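Local coordinates for protein 3-carboxy-cis,cis-muconate cycloisomerase (PDB 1RE5) that is a mostly helical, tetrameric enzyme of the fumarase/aspartase superfamily, probably a cycloisomerase, at residues H176-L180 against V239-V243; L183-V189 against R232-F236; L301-L305 against T326-I330. One frame throughout, in Å; residues are numbered along the deposited sequence.

Interaction 1: H176-L180 against V239-V243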
loop_
_atom_site.group_PDB
_atom_site.type_symbol
_atom_site.label_atom_id
_atom_site.label_comp_id
_atom_site.label_asym_id
_atom_site.label_seq_id
_atom_site.Cartn_x
_atom_site.Cartn_y
_atom_site.Cartn_z
ATOM N N HIS D 176 6.867 -16.638 14.546
ATOM C CA HIS D 176 6.706 -15.227 14.882
ATOM C C HIS D 176 7.204 -14.954 16.277
ATOM O O HIS D 176 7.737 -13.873 16.549
ATOM C CB HIS D 176 5.245 -14.797 14.755
ATOM C CG HIS D 176 4.722 -14.913 13.362
ATOM N ND1 HIS D 176 3.379 -15.050 13.073
ATOM C CD2 HIS D 176 5.371 -14.973 12.177
ATOM C CE1 HIS D 176 3.225 -15.196 11.769
ATOM N NE2 HIS D 176 4.419 -15.153 11.202
ATOM N N ARG D 177 7.027 -15.930 17.162
ATOM C CA ARG D 177 7.474 -15.778 18.540
ATOM C C ARG D 177 8.979 -15.653 18.513
ATOM O O ARG D 177 9.571 -14.848 19.235
ATOM C CB ARG D 177 7.054 -16.990 19.355
ATOM C CG ARG D 177 5.556 -17.170 19.369
ATOM C CD ARG D 177 5.166 -18.351 20.197
ATOM N NE ARG D 177 5.414 -18.134 21.616
ATOM C CZ ARG D 177 5.438 -19.117 22.514
ATOM N NH1 ARG D 177 5.236 -20.370 22.116
ATOM N NH2 ARG D 177 5.648 -18.847 23.801
ATOM N N GLN D 178 9.568 -16.452 17.634
ATOM C CA GLN D 178 11.002 -16.514 17.399
ATOM C C GLN D 178 11.483 -15.156 16.896
ATOM O O GLN D 178 12.461 -14.619 17.395
ATOM C CB GLN D 178 11.243 -17.589 16.347
ATOM C CG GLN D 178 12.640 -18.073 16.122
ATOM C CD GLN D 178 12.668 -19.111 14.985
ATOM O OE1 GLN D 178 11.878 -20.083 14.978
ATOM N NE2 GLN D 178 13.574 -18.907 14.016
ATOM N N ARG D 179 10.779 -14.599 15.914
ATOM C CA ARG D 179 11.136 -13.305 15.334
ATOM C C ARG D 179 11.042 -12.184 16.366
ATOM O O ARG D 179 11.924 -11.318 16.446
ATOM C CB ARG D 179 10.227 -12.999 14.137
ATOM C CG ARG D 179 10.488 -13.885 12.912
ATOM C CD ARG D 179 9.369 -13.769 11.869
ATOM N NE ARG D 179 9.660 -14.560 10.677
ATOM C CZ ARG D 179 8.795 -15.387 10.096
ATOM N NH1 ARG D 179 7.572 -15.531 10.589
ATOM N NH2 ARG D 179 9.159 -16.097 9.032
ATOM N N LEU D 180 9.968 -12.204 17.155
ATOM C CA LEU D 180 9.745 -11.208 18.205
ATOM C C LEU D 180 10.890 -11.250 19.224
ATOM O O LEU D 180 11.311 -10.238 19.774
ATOM C CB LEU D 180 8.412 -11.512 18.894
ATOM C CG LEU D 180 7.221 -10.589 18.616
ATOM C CD1 LEU D 180 7.385 -9.841 17.296
ATOM C CD2 LEU D 180 5.957 -11.402 18.646
ATOM N N VAL D 239 6.810 -7.376 11.680
ATOM C CA VAL D 239 6.528 -8.683 12.268
ATOM C C VAL D 239 5.056 -8.731 12.660
ATOM O O VAL D 239 4.387 -9.747 12.485
ATOM C CB VAL D 239 7.442 -8.955 13.500
ATOM C CG1 VAL D 239 7.135 -10.328 14.094
ATOM C CG2 VAL D 239 8.911 -8.890 13.069
ATOM N N LEU D 240 4.545 -7.621 13.185
ATOM C CA LEU D 240 3.129 -7.557 13.548
ATOM C C LEU D 240 2.317 -7.792 12.266
ATOM O O LEU D 240 1.231 -8.397 12.290
ATOM C CB LEU D 240 2.797 -6.190 14.153
ATOM C CG LEU D 240 2.619 -6.103 15.678
ATOM C CD1 LEU D 240 3.724 -6.838 16.394
ATOM C CD2 LEU D 240 2.602 -4.641 16.094
ATOM N N GLY D 241 2.879 -7.328 11.149
ATOM C CA GLY D 241 2.236 -7.487 9.861
ATOM C C GLY D 241 2.139 -8.962 9.539
ATOM O O GLY D 241 1.083 -9.449 9.110
ATOM N N LEU D 242 3.244 -9.674 9.745
ATOM C CA LEU D 242 3.300 -11.110 9.504
ATOM C C LEU D 242 2.240 -11.827 10.355
ATOM O O LEU D 242 1.549 -12.736 9.878
ATOM C CB LEU D 242 4.699 -11.624 9.852
ATOM C CG LEU D 242 5.735 -11.992 8.772
ATOM C CD1 LEU D 242 5.516 -11.244 7.464
ATOM C CD2 LEU D 242 7.123 -11.712 9.346
ATOM N N VAL D 243 2.098 -11.404 11.609
ATOM C CA VAL D 243 1.114 -12.010 12.507
ATOM C C VAL D 243 -0.302 -11.784 11.991
ATOM O O VAL D 243 -1.129 -12.696 11.998
ATOM C CB VAL D 243 1.213 -11.433 13.930
ATOM C CG1 VAL D 243 0.026 -11.906 14.759
ATOM C CG2 VAL D 243 2.514 -11.871 14.580
#
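The imidazole of His176 and the guanidinium of Arg179 are the two flat groups here, and both meet side chains of helix segment 239-243. Over one face of the His176 ring lies the backbone N of Val243, while the carbonyl O of Leu242 comes in obliquely, 3.5 Å from His176 CE1. The ring thus lies close to the 242-243 peptide link, though no hydrogen bond joins the two segments. Val243 adds its CG2 methyl, 3.6 Å from His176 ND1, and Leu242 CB stands 3.8 Å from His176 NE2. With CG on the backbone N side of His176 (chi1 -63°), the ring is carried across to Val243; His176 CA and Val243 CA, 6.9 Å apart, are the nearest such pair.

One turn on, Arg179 runs extended from CG to NE and crosses the Leu242 side chain at about a right angle. Leu242 CD2 sits over one face of the guanidinium, displaced toward its rim, and is 4.0 Å from Arg179 CD. The charged end is taken up by another chain: Asp231 and Glu235 of the second subunit form salt bridges with it. Leu242 thus packs on the stem and face of a group whose polar edge serves the subunit interface.

Val239 completes the contact, its CG1 touching both Arg179 CB, 4.1 Å away, and Leu180 CD1. Leu180 also packs on Leu122, Ile125 and Leu129 of helix 106-142.

The segments run nearly antiparallel, at 168°, with axes 10.3 Å apart. Long helices 162-187 and 231-257, packed side by side near the centre of the chain and facing another subunit, are characteristic of the central helical bundle of the fumarase/aspartase superfamily.

Interaction 2: L183-V189 against R232-F236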
loop_
_atom_site.group_PDB
_atom_site.type_symbol
_atom_site.label_atom_id
_atom_site.label_comp_id
_atom_site.label_asym_id
_atom_site.label_seq_id
_atom_site.Cartn_x
_atom_site.Cartn_y
_atom_site.Cartn_z
ATOM N N LEU D 183 14.172 -9.638 17.682
ATOM C CA LEU D 183 14.178 -8.193 17.518
ATOM C C LEU D 183 14.123 -7.438 18.848
ATOM O O LEU D 183 14.388 -6.231 18.907
ATOM C CB LEU D 183 13.012 -7.758 16.615
ATOM C CG LEU D 183 11.566 -7.826 17.120
ATOM C CD1 LEU D 183 11.283 -6.740 18.141
ATOM C CD2 LEU D 183 10.637 -7.641 15.946
ATOM N N ARG D 184 13.781 -8.141 19.917
ATOM C CA ARG D 184 13.673 -7.498 21.216
ATOM C C ARG D 184 14.893 -6.643 21.600
ATOM O O ARG D 184 14.756 -5.459 21.918
ATOM C CB ARG D 184 13.399 -8.554 22.289
ATOM C CG ARG D 184 13.128 -7.988 23.654
ATOM C CD ARG D 184 12.065 -8.803 24.382
ATOM N NE ARG D 184 11.550 -8.052 25.524
ATOM C CZ ARG D 184 10.311 -8.146 25.999
ATOM N NH1 ARG D 184 9.433 -8.970 25.438
ATOM N NH2 ARG D 184 9.938 -7.384 27.021
ATOM N N PRO D 185 16.105 -7.223 21.556
ATOM C CA PRO D 185 17.316 -6.470 21.914
ATOM C C PRO D 185 17.607 -5.298 20.987
ATOM O O PRO D 185 18.294 -4.349 21.356
ATOM C CB PRO D 185 18.406 -7.529 21.827
ATOM C CG PRO D 185 17.921 -8.396 20.696
ATOM C CD PRO D 185 16.458 -8.564 21.049
ATOM N N ARG D 186 17.083 -5.385 19.775
ATOM C CA ARG D 186 17.278 -4.376 18.742
ATOM C C ARG D 186 16.292 -3.217 18.921
ATOM O O ARG D 186 16.654 -2.051 18.789
ATOM C CB ARG D 186 17.059 -5.057 17.402
ATOM C CG ARG D 186 17.785 -4.511 16.243
ATOM C CD ARG D 186 17.418 -5.362 15.038
ATOM N NE ARG D 186 18.025 -6.688 15.089
ATOM C CZ ARG D 186 17.440 -7.805 14.657
ATOM N NH1 ARG D 186 16.217 -7.775 14.146
ATOM N NH2 ARG D 186 18.096 -8.958 14.708
ATOM N N LEU D 187 15.048 -3.553 19.244
ATOM C CA LEU D 187 13.984 -2.565 19.404
ATOM C C LEU D 187 14.005 -1.740 20.680
ATOM O O LEU D 187 13.820 -0.526 20.637
ATOM C CB LEU D 187 12.620 -3.249 19.315
ATOM C CG LEU D 187 11.417 -2.341 19.575
ATOM C CD1 LEU D 187 11.198 -1.373 18.407
ATOM C CD2 LEU D 187 10.194 -3.208 19.767
ATOM N N LEU D 188 14.207 -2.406 21.813
ATOM C CA LEU D 188 14.207 -1.739 23.107
ATOM C C LEU D 188 15.488 -0.971 23.403
ATOM O O LEU D 188 16.273 -1.357 24.276
ATOM C CB LEU D 188 13.934 -2.765 24.212
ATOM C CG LEU D 188 12.618 -3.537 24.048
ATOM C CD1 LEU D 188 12.377 -4.467 25.234
ATOM C CD2 LEU D 188 11.477 -2.545 23.917
ATOM N N VAL D 189 15.693 0.117 22.667
ATOM C CA VAL D 189 16.862 0.960 22.849
ATOM C C VAL D 189 16.423 2.370 23.221
ATOM O O VAL D 189 15.283 2.777 22.951
ATOM C CB VAL D 189 17.731 1.028 21.569
ATOM C CG1 VAL D 189 18.410 -0.310 21.330
ATOM C CG2 VAL D 189 16.870 1.432 20.360
ATOM N N ARG D 232 14.307 0.204 13.177
ATOM C CA ARG D 232 13.855 -0.524 14.359
ATOM C C ARG D 232 12.331 -0.534 14.488
ATOM O O ARG D 232 11.728 -1.583 14.751
ATOM C CB ARG D 232 14.482 0.067 15.631
ATOM C CG ARG D 232 15.954 -0.282 15.811
ATOM C CD ARG D 232 16.560 0.397 17.034
ATOM N NE ARG D 232 17.691 1.231 16.640
ATOM C CZ ARG D 232 18.957 0.951 16.919
ATOM N NH1 ARG D 232 19.260 -0.138 17.606
ATOM N NH2 ARG D 232 19.921 1.741 16.484
ATOM N N LEU D 233 11.699 0.623 14.296
ATOM C CA LEU D 233 10.239 0.698 14.418
ATOM C C LEU D 233 9.531 -0.007 13.250
ATOM O O LEU D 233 8.502 -0.665 13.426
ATOM C CB LEU D 233 9.788 2.164 14.488
ATOM C CG LEU D 233 10.447 3.048 15.557
ATOM C CD1 LEU D 233 9.840 4.455 15.524
ATOM C CD2 LEU D 233 10.248 2.421 16.929
ATOM N N VAL D 234 10.086 0.130 12.052
ATOM C CA VAL D 234 9.492 -0.485 10.884
ATOM C C VAL D 234 9.610 -2.007 10.957
ATOM O O VAL D 234 8.711 -2.722 10.519
ATOM C CB VAL D 234 10.148 0.048 9.614
ATOM C CG1 VAL D 234 9.529 -0.593 8.387
ATOM C CG2 VAL D 234 9.969 1.558 9.567
ATOM N N GLU D 235 10.704 -2.517 11.516
ATOM C CA GLU D 235 10.834 -3.968 11.645
ATOM C C GLU D 235 9.768 -4.529 12.587
ATOM O O GLU D 235 9.153 -5.557 12.302
ATOM C CB GLU D 235 12.195 -4.356 12.184
ATOM C CG GLU D 235 12.234 -5.769 12.725
ATOM C CD GLU D 235 13.630 -6.182 13.129
ATOM O OE1 GLU D 235 14.286 -5.431 13.891
ATOM O OE2 GLU D 235 14.072 -7.259 12.678
ATOM N N PHE D 236 9.562 -3.860 13.718
ATOM C CA PHE D 236 8.555 -4.299 14.683
ATOM C C PHE D 236 7.173 -4.319 14.030
ATOM O O PHE D 236 6.402 -5.264 14.207
ATOM C CB PHE D 236 8.540 -3.362 15.897
ATOM C CG PHE D 236 7.479 -3.692 16.906
ATOM C CD1 PHE D 236 7.496 -4.904 17.584
ATOM C CD2 PHE D 236 6.460 -2.789 17.184
ATOM C CE1 PHE D 236 6.505 -5.210 18.535
ATOM C CE2 PHE D 236 5.463 -3.088 18.133
ATOM C CZ PHE D 236 5.490 -4.300 18.806
#
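This contact belongs to the end of the helical bundle where helix 162-187 finishes and helix 231-257 begins, and it pairs a salt bridge with an apolar layer. Arg186 and Glu235 meet at about a right angle, yet their guanidinium and carboxylate planes are nearly coplanar, 20° apart. Arg186 NH1 takes both oxygens: it lies 2.6 Å from Glu235 OE2 and hydrogen-bonds Glu235 OE1 at 3.0 Å, in the guanidinium plane and on the syn lone pair. A bend at chi3 (-72°) brings the Arg186 guanidinium up to the carboxylate. Arg186 NH2 also forms a salt bridge with Glu182 of the second subunit.

Apart from the charged pair, Leu187 CD2 sits over one face of the Phe236 ring, 4.2 Å from the centroid, a CH-pi contact. Leu187 CD1 lies 3.7 Å from Arg232 O, and Leu183 CD1 comes obliquely to the same ring, 4.2 Å from Phe236 CD1.

At the helix end the chain passes through an inverse gamma turn centred on Leu188. Val189 follows, its CG2 3.5 Å from Arg232 CD, the two side chains crossing at about a right angle. Arg232 NH1 gives a weak but straight bond, 3.4 Å long, to Arg186 O, which lies at the edge of the guanidinium; Trp226 adds a cation-pi contact to Arg232.

Antiparallel helices with apolar side chains inside and ion pairs running on into another subunit fit the helix-bundle tetramers of this superfamily.

Interaction 3: L301-L305 against T326-I330; sequences LLSTL and TLPDI
Helix segments 301-305 and 326-330 run roughly antiparallel, at 147°, with axes 9.6 Å apart and the CA atoms of Leu301 and Thr326 closest at 6.2 Å. Thr326 sets its CG2 methyl anti to the backbone N (chi1 -55°, measured to OG1) and brings it to 3.3 Å from Leu301 O, while Leu305 CG lies 4.0 Å from the same methyl. Thr326 OG1 is hydrogen-bonded to Ala322 O, one turn back in its own helix.

Ile330 packs against three leucines of 301-305: Leu301 CB is 3.6 Å from its CG1, Leu302 crosses Ile330 at about a right angle, CD1 on CD1, and Leu305 CD1 meets Ile330 CD1 tip to tip at 3.7 Å. In the helical bundle of this superfamily these helices, 286-307 and 319-347, lie against helix 231-257, whose Ala237 touches both Leu305 and Ile330.

Leu305 CD1 also packs on Leu327 CG, 4.0 Å away, and Leu301 CD1 on Asp329 CB. Leu301 and Asp329 each pack on the same residue of the third subunit. On helix 286-307, Ser303 and Thr304 line the pocket holding a DTT molecule, to which Ser303 OG makes a weak hydrogen bond.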
loop_
_atom_site.group_PDB
_atom_site.type_symbol
_atom_site.label_atom_id
_atom_site.label_comp_id
_atom_site.label_asym_id
_atom_site.label_seq_id
_atom_site.Cartn_x
_atom_site.Cartn_y
_atom_site.Cartn_z
ATOM N N LEU D 301 -1.127 0.087 6.388
ATOM C CA LEU D 301 -0.520 0.812 7.496
ATOM C C LEU D 301 0.972 0.527 7.558
ATOM O O LEU D 301 1.773 1.402 7.887
ATOM C CB LEU D 301 -1.191 0.438 8.817
ATOM C CG LEU D 301 -2.650 0.875 8.820
ATOM C CD1 LEU D 301 -3.351 0.355 10.053
ATOM C CD2 LEU D 301 -2.696 2.403 8.731
ATOM N N LEU D 302 1.345 -0.695 7.221
ATOM C CA LEU D 302 2.745 -1.079 7.218
ATOM C C LEU D 302 3.544 -0.356 6.143
ATOM O O LEU D 302 4.683 0.079 6.378
ATOM C CB LEU D 302 2.868 -2.558 6.951
ATOM C CG LEU D 302 3.492 -3.254 8.125
ATOM C CD1 LEU D 302 2.519 -3.186 9.286
ATOM C CD2 LEU D 302 3.818 -4.685 7.732
ATOM N N SER D 303 2.959 -0.257 4.948
ATOM C CA SER D 303 3.666 0.386 3.858
ATOM C C SER D 303 3.886 1.841 4.195
ATOM O O SER D 303 4.861 2.434 3.736
ATOM C CB SER D 303 2.916 0.217 2.537
ATOM O OG SER D 303 1.647 0.824 2.586
ATOM N N THR D 304 3.015 2.411 5.028
ATOM C CA THR D 304 3.198 3.809 5.414
ATOM C C THR D 304 4.509 3.959 6.182
ATOM O O THR D 304 5.294 4.873 5.924
ATOM C CB THR D 304 2.048 4.342 6.296
ATOM O OG1 THR D 304 0.842 4.430 5.521
ATOM C CG2 THR D 304 2.390 5.734 6.823
ATOM N N LEU D 305 4.755 3.059 7.125
ATOM C CA LEU D 305 5.987 3.134 7.879
ATOM C C LEU D 305 7.172 2.928 6.941
ATOM O O LEU D 305 8.206 3.591 7.080
ATOM C CB LEU D 305 5.972 2.106 8.996
ATOM C CG LEU D 305 4.916 2.418 10.065
ATOM C CD1 LEU D 305 4.940 1.363 11.144
ATOM C CD2 LEU D 305 5.189 3.785 10.674
ATOM N N THR D 326 0.188 5.903 13.086
ATOM C CA THR D 326 0.240 4.660 12.335
ATOM C C THR D 326 0.700 3.438 13.117
ATOM O O THR D 326 0.063 2.389 13.056
ATOM C CB THR D 326 1.137 4.821 11.091
ATOM O OG1 THR D 326 0.667 5.938 10.325
ATOM C CG2 THR D 326 1.104 3.564 10.223
ATOM N N LEU D 327 1.806 3.556 13.838
ATOM C CA LEU D 327 2.322 2.415 14.595
ATOM C C LEU D 327 1.307 1.974 15.648
ATOM O O LEU D 327 1.078 0.772 15.843
ATOM C CB LEU D 327 3.655 2.762 15.258
ATOM C CG LEU D 327 4.778 1.731 15.128
ATOM C CD1 LEU D 327 5.978 2.197 15.937
ATOM C CD2 LEU D 327 4.326 0.382 15.622
ATOM N N PRO D 328 0.684 2.935 16.348
ATOM C CA PRO D 328 -0.288 2.486 17.346
ATOM C C PRO D 328 -1.456 1.750 16.686
ATOM O O PRO D 328 -1.905 0.715 17.176
ATOM C CB PRO D 328 -0.705 3.787 18.029
ATOM C CG PRO D 328 0.549 4.604 17.948
ATOM C CD PRO D 328 0.983 4.366 16.521
ATOM N N ASP D 329 -1.945 2.264 15.569
ATOM C CA ASP D 329 -3.051 1.593 14.901
ATOM C C ASP D 329 -2.717 0.143 14.599
ATOM O O ASP D 329 -3.547 -0.744 14.795
ATOM C CB ASP D 329 -3.420 2.301 13.594
ATOM C CG ASP D 329 -4.357 3.463 13.812
ATOM O OD1 ASP D 329 -4.809 4.056 12.800
ATOM O OD2 ASP D 329 -4.637 3.783 14.999
ATOM N N ILE D 330 -1.504 -0.095 14.109
ATOM C CA ILE D 330 -1.085 -1.450 13.778
ATOM C C ILE D 330 -1.154 -2.343 15.016
ATOM O O ILE D 330 -1.734 -3.422 14.973
ATOM C CB ILE D 330 0.342 -1.458 13.203
ATOM C CG1 ILE D 330 0.374 -0.692 11.882
ATOM C CG2 ILE D 330 0.801 -2.889 12.984
ATOM C CD1 ILE D 330 1.752 -0.479 11.318
#

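In the fold
All three interactions are buried in one helical bundle, interaction 1 nearest the middle of the chain, about 6 Å from its centre, against about 16 Å and 14 Å for the centres of interactions 2 and 3. Interactions 1 and 2 hold the same two helices, 162-187 and 231-257, and touch through Val239 CG2 and Leu183 CD2, 3.6 Å apart. Interaction 3 joins a different pair; Ile330 reaches back to Leu240, and Leu327 to Leu233 and Phe236. The chemistry shifts accordingly: ring and guanidinium packing in 1, an ion pair within the contact in 2, mainly methyl groups in 3. Interactions 1 and 2 make salt bridges to the second subunit, whereas interaction 3 packs on both the second and the third.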